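PDB 6T5K: Zn-dependent hydrolase, glyoxylase from Echinicola vietnamensis, which probably hydrolyses beta-lactam antibiotics to substituted beta-amino acids, as a zinc-dependent class B metallo-beta-lactamase. Local coordinates for residues P203-V206 and N207-T211; L232-T235 and E236-K240. One frame throughout, in Å; residues are numbered along the deposited sequence. Where two conformers were deposited one is given.

Contact 1: residues P203-V206 and N207-T211; sequences PVTV and NKIST
I209 leans back on T205, and K208 on V204, in the middle of helix 201-212. The CG1-CD1 arm of I209 runs back along the helix: with CG1 anti to the carbonyl carbon (chi1 -66°), CG1 lies 3.5 Å from T205 O, and CD1 stays alongside at 4.4 Å from T205 CG2. On the outer side, the methylenes of K208 lie over the preceding turn, CG 3.4 Å from V204 O, before the chain bends at chi3 and carries NZ to the carbonyl of F159. In N207 CG is anti to the backbone N (chi1 -168°), which leaves CB 3.5 Å from P203 O and leads the amide away from the preceding turn, where ND2 bonds E236 of helix 230-239. S210 N donates to V206 O at 2.9 Å, nearly straight at 169°. T205 OG1 lies within hydrogen-bonding reach of the carbonyls of E161 and A201, which would share its one proton. Four i to i+4 bonds thus join the carbonyls of P203, V204, T205 and V206 to the amides of N207, K208, I209 and S210, and the side chains divide by face: I209 and T205 pack on F159, V206 meets I184 and E236, and the polar ends of T205, N207 and K208 tie this helix of a beta-alpha-beta unit to its surroundings.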
loop_
_atom_site.group_PDB
_atom_site.type_symbol
_atom_site.label_atom_id
_atom_site.label_comp_id
_atom_site.label_asym_id
_atom_site.label_seq_id
_atom_site.Cartn_x
_atom_site.Cartn_y
_atom_site.Cartn_z
ATOM N N PRO A 203 -14.274 2.591 -11.493
ATOM C CA PRO A 203 -13.639 2.333 -12.792
ATOM C C PRO A 203 -13.046 3.593 -13.394
ATOM O O PRO A 203 -12.053 3.507 -14.135
ATOM C CB PRO A 203 -14.776 1.780 -13.661
ATOM C CG PRO A 203 -16.045 2.291 -13.043
ATOM C CD PRO A 203 -15.730 2.346 -11.526
ATOM N N VAL A 204 -13.665 4.746 -13.145
ATOM C CA VAL A 204 -13.144 6.009 -13.657
ATOM C C VAL A 204 -11.782 6.296 -13.039
ATOM O O VAL A 204 -10.835 6.676 -13.732
ATOM C CB VAL A 204 -14.145 7.145 -13.372
ATOM C CG1 VAL A 204 -13.604 8.515 -13.803
ATOM C CG2 VAL A 204 -15.477 6.863 -14.060
ATOM N N THR A 205 -11.683 6.165 -11.713
ATOM C CA THR A 205 -10.411 6.330 -11.018
ATOM C C THR A 205 -9.349 5.383 -11.548
ATOM O O THR A 205 -8.215 5.796 -11.813
ATOM C CB THR A 205 -10.671 6.083 -9.538
ATOM O OG1 THR A 205 -11.621 7.063 -9.096
ATOM C CG2 THR A 205 -9.379 6.151 -8.731
ATOM N N VAL A 206 -9.706 4.104 -11.722
ATOM C CA VAL A 206 -8.705 3.152 -12.187
ATOM C C VAL A 206 -8.259 3.464 -13.611
ATOM O O VAL A 206 -7.086 3.294 -13.952
ATOM C CB VAL A 206 -9.165 1.701 -11.982
ATOM C CG1 VAL A 206 -8.157 0.732 -12.583
ATOM C CG2 VAL A 206 -9.314 1.475 -10.478
ATOM N N ASN A 207 -9.170 3.885 -14.480
ATOM C CA ASN A 207 -8.731 4.223 -15.813
ATOM C C ASN A 207 -7.776 5.416 -15.785
ATOM O O ASN A 207 -6.844 5.482 -16.612
ATOM C CB ASN A 207 -9.913 4.528 -16.730
ATOM C CG ASN A 207 -9.494 4.596 -18.197
ATOM O OD1 ASN A 207 -9.200 5.662 -18.728
ATOM N ND2 ASN A 207 -9.374 3.437 -18.827
ATOM N N LYS A 208 -7.984 6.364 -14.853
ATOM C CA LYS A 208 -7.054 7.486 -14.767
ATOM C C LYS A 208 -5.664 6.969 -14.427
ATOM O O LYS A 208 -4.651 7.449 -14.953
ATOM C CB LYS A 208 -7.461 8.541 -13.760
ATOM C CG LYS A 208 -8.697 9.271 -14.176
ATOM C CD LYS A 208 -9.220 10.122 -13.076
ATOM C CE LYS A 208 -8.214 11.116 -12.681
ATOM N NZ LYS A 208 -8.560 11.793 -11.375
ATOM N N ILE A 209 -5.598 5.952 -13.545
ATOM C CA ILE A 209 -4.321 5.347 -13.144
ATOM C C ILE A 209 -3.657 4.656 -14.329
ATOM O O ILE A 209 -2.468 4.841 -14.594
ATOM C CB ILE A 209 -4.539 4.357 -11.980
ATOM C CG1 ILE A 209 -4.994 5.139 -10.726
ATOM C CG2 ILE A 209 -3.258 3.575 -11.647
ATOM C CD1 ILE A 209 -5.532 4.288 -9.625
ATOM N N SER A 210 -4.418 3.834 -15.047
ATOM C CA SER A 210 -3.856 3.162 -16.211
ATOM C C SER A 210 -3.336 4.179 -17.215
ATOM O O SER A 210 -2.235 4.027 -17.763
ATOM C CB SER A 210 -4.940 2.302 -16.853
ATOM O OG SER A 210 -5.413 1.344 -15.926
ATOM N N THR A 211 -4.117 5.224 -17.461
ATOM C CA THR A 211 -3.715 6.246 -18.427
ATOM C C THR A 211 -2.474 7.010 -17.969
ATOM O O THR A 211 -1.680 7.478 -18.799
ATOM C CB THR A 211 -4.894 7.193 -18.641
ATOM O OG1 THR A 211 -6.014 6.452 -19.127
ATOM C CG2 THR A 211 -4.598 8.258 -19.629
#

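Contact 2: residues L232-T235 and E236-K240; sequences LHYT and ETLFK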
loop_
_atom_site.group_PDB
_atom_site.type_symbol
_atom_site.label_atom_id
_atom_site.label_comp_id
_atom_site.label_asym_id
_atom_site.label_seq_id
_atom_site.Cartn_x
_atom_site.Cartn_y
_atom_site.Cartn_z
ATOM N N LEU A 232 -4.778 -3.697 -13.372
ATOM C CA LEU A 232 -5.515 -2.456 -13.565
ATOM C C LEU A 232 -6.689 -2.674 -14.493
ATOM O O LEU A 232 -7.794 -2.215 -14.213
ATOM C CB LEU A 232 -4.613 -1.375 -14.141
ATOM C CG LEU A 232 -3.418 -0.979 -13.279
ATOM C CD1 LEU A 232 -2.630 0.189 -13.947
ATOM C CD2 LEU A 232 -3.808 -0.615 -11.840
ATOM N N HIS A 233 -6.458 -3.371 -15.594
ATOM C CA HIS A 233 -7.526 -3.645 -16.546
ATOM C C HIS A 233 -8.577 -4.557 -15.948
ATOM O O HIS A 233 -9.778 -4.337 -16.150
ATOM C CB HIS A 233 -6.919 -4.231 -17.803
ATOM C CG HIS A 233 -5.934 -3.323 -18.454
ATOM N ND1 HIS A 233 -4.808 -3.781 -19.103
ATOM C CD2 HIS A 233 -5.887 -1.972 -18.522
ATOM C CE1 HIS A 233 -4.133 -2.746 -19.579
ATOM N NE2 HIS A 233 -4.758 -1.637 -19.220
ATOM N N TYR A 234 -8.142 -5.586 -15.222
ATOM C CA TYR A 234 -9.070 -6.464 -14.533
ATOM C C TYR A 234 -9.959 -5.688 -13.569
ATOM O O TYR A 234 -11.175 -5.891 -13.528
ATOM C CB TYR A 234 -8.301 -7.536 -13.759
ATOM C CG TYR A 234 -9.275 -8.390 -12.996
ATOM C CD1 TYR A 234 -10.048 -9.330 -13.656
ATOM C CD2 TYR A 234 -9.456 -8.227 -11.630
ATOM C CE1 TYR A 234 -10.985 -10.078 -12.966
ATOM C CE2 TYR A 234 -10.404 -8.942 -10.940
ATOM C CZ TYR A 234 -11.165 -9.866 -11.604
ATOM O OH TYR A 234 -12.101 -10.605 -10.910
ATOM N N THR A 235 -9.358 -4.784 -12.794
ATOM C CA THR A 235 -10.116 -4.055 -11.789
ATOM C C THR A 235 -11.109 -3.112 -12.438
ATOM O O THR A 235 -12.260 -3.021 -12.004
ATOM C CB THR A 235 -9.177 -3.267 -10.882
ATOM O OG1 THR A 235 -8.320 -4.191 -10.203
ATOM C CG2 THR A 235 -9.946 -2.494 -9.862
ATOM N N GLU A 236 -10.668 -2.372 -13.460
ATOM C CA GLU A 236 -11.612 -1.502 -14.148
ATOM C C GLU A 236 -12.789 -2.311 -14.701
ATOM O O GLU A 236 -13.957 -1.913 -14.558
ATOM C CB GLU A 236 -10.908 -0.703 -15.228
ATOM C CG GLU A 236 -11.846 0.311 -15.822
ATOM C CD GLU A 236 -11.284 1.090 -16.999
ATOM O OE1 GLU A 236 -10.067 1.039 -17.222
ATOM O OE2 GLU A 236 -12.094 1.754 -17.708
ATOM N N THR A 237 -12.497 -3.451 -15.331
ATOM C CA THR A 237 -13.554 -4.268 -15.924
ATOM C C THR A 237 -14.516 -4.792 -14.866
ATOM O O THR A 237 -15.737 -4.864 -15.084
ATOM C CB THR A 237 -12.923 -5.445 -16.662
ATOM O OG1 THR A 237 -12.024 -4.939 -17.656
ATOM C CG2 THR A 237 -14.006 -6.328 -17.324
ATOM N N LEU A 238 -13.975 -5.190 -13.722
ATOM C CA LEU A 238 -14.793 -5.739 -12.653
ATOM C C LEU A 238 -15.840 -4.751 -12.179
ATOM O O LEU A 238 -16.949 -5.156 -11.809
ATOM C CB LEU A 238 -13.875 -6.123 -11.494
ATOM C CG LEU A 238 -14.488 -6.761 -10.250
ATOM C CD1 LEU A 238 -15.106 -8.107 -10.586
ATOM C CD2 LEU A 238 -13.395 -6.873 -9.184
ATOM N N PHE A 239 -15.507 -3.460 -12.178
ATOM C CA PHE A 239 -16.420 -2.447 -11.689
ATOM C C PHE A 239 -17.089 -1.634 -12.787
ATOM O O PHE A 239 -17.858 -0.721 -12.479
ATOM C CB PHE A 239 -15.684 -1.534 -10.715
ATOM C CG PHE A 239 -15.383 -2.198 -9.400
ATOM C CD1 PHE A 239 -16.375 -2.393 -8.453
ATOM C CD2 PHE A 239 -14.111 -2.665 -9.134
ATOM C CE1 PHE A 239 -16.102 -3.020 -7.245
ATOM C CE2 PHE A 239 -13.821 -3.295 -7.925
ATOM C CZ PHE A 239 -14.809 -3.466 -6.974
ATOM N N LYS A 240 -16.855 -1.958 -14.051
ATOM C CA LYS A 240 -17.358 -1.109 -15.128
ATOM C C LYS A 240 -18.874 -1.141 -15.149
ATOM O O LYS A 240 -19.477 -2.145 -14.770
ATOM C CB LYS A 240 -16.814 -1.554 -16.482
ATOM C CG LYS A 240 -16.630 -0.391 -17.436
ATOM C CD LYS A 240 -16.078 -0.828 -18.783
ATOM C CE LYS A 240 -14.618 -1.233 -18.690
ATOM N NZ LYS A 240 -14.004 -1.279 -20.062
ATOM O OXT LYS A 240 -19.524 -0.163 -15.533
HETATM O O HOH W 1 -7.621 0.183 -16.513
#
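E236 stands one turn beyond L232 near the C-terminal end of helix 230-239, its amide bonded to L232 O. Its side chain leaves extended, with CG anti to the backbone nitrogen (chi1 -173°), toward N207 of helix 201-212, and OE1 takes a 2.7 Å bond from a water that also donates, weakly, to L232 O. T237 folds its hydroxyl back on the previous turn. With OG1 anti to the carbonyl carbon (chi1 -58°), the hydroxyl donates to H233 O at 2.8 Å, while T237 N bonds the same oxygen at 3.0 Å. The two donors come from opposite faces of the carbonyl plane. L238 makes the apolar contact: it meets the Y234 ring at a slant, CD2 4.0 Å from Y234 CE2, and CD1 lies 3.9 Å from Y234 OH, whose hydroxyl is bonded to A189 O. Next, F239 sets its ring edge to the T235 carbonyl, CD2 3.4 Å from T235 O and close to the ring plane, and L238 CG sits over the rim of one ring face. F239 N donates to the same T235 O at 3.3 Å, a longer bond than that from T237 N to H233 O. T235 OG1 is occupied by L231 O and K185 N. The last turns are therefore held by mixed chemistry: a doubly gripped carbonyl at H233 on the exposed side, a carboxylate linked through a water, weakly at its far end, to L232 O, and two aromatic groups, Y234 reaching N187 and A189 O, and F239 packed on P203 and stacked with W202.

Contacts 1 and 2 are nine-residue pieces lying on two neighbouring helices, 201-212 and 230-239, with centres about 9 Å apart. N207 ND2 probably donates to E236 OE1 at 3.0 Å, a polar join between them. The helices also pack directly: S210 OG is 3.3 Å from L232 CB, V206 CG1 3.4 Å from L232 O, and P203 CG 3.6 Å from F239 O. Neither contact supplies a zinc ligand, but both lie near the metal site. The side chain of V206 is about 8 Å from that of H163 and about 14 Å from a zinc ion; the side chain of F239 is about 7 Å from that of H163 and about 11 Å from a zinc ion.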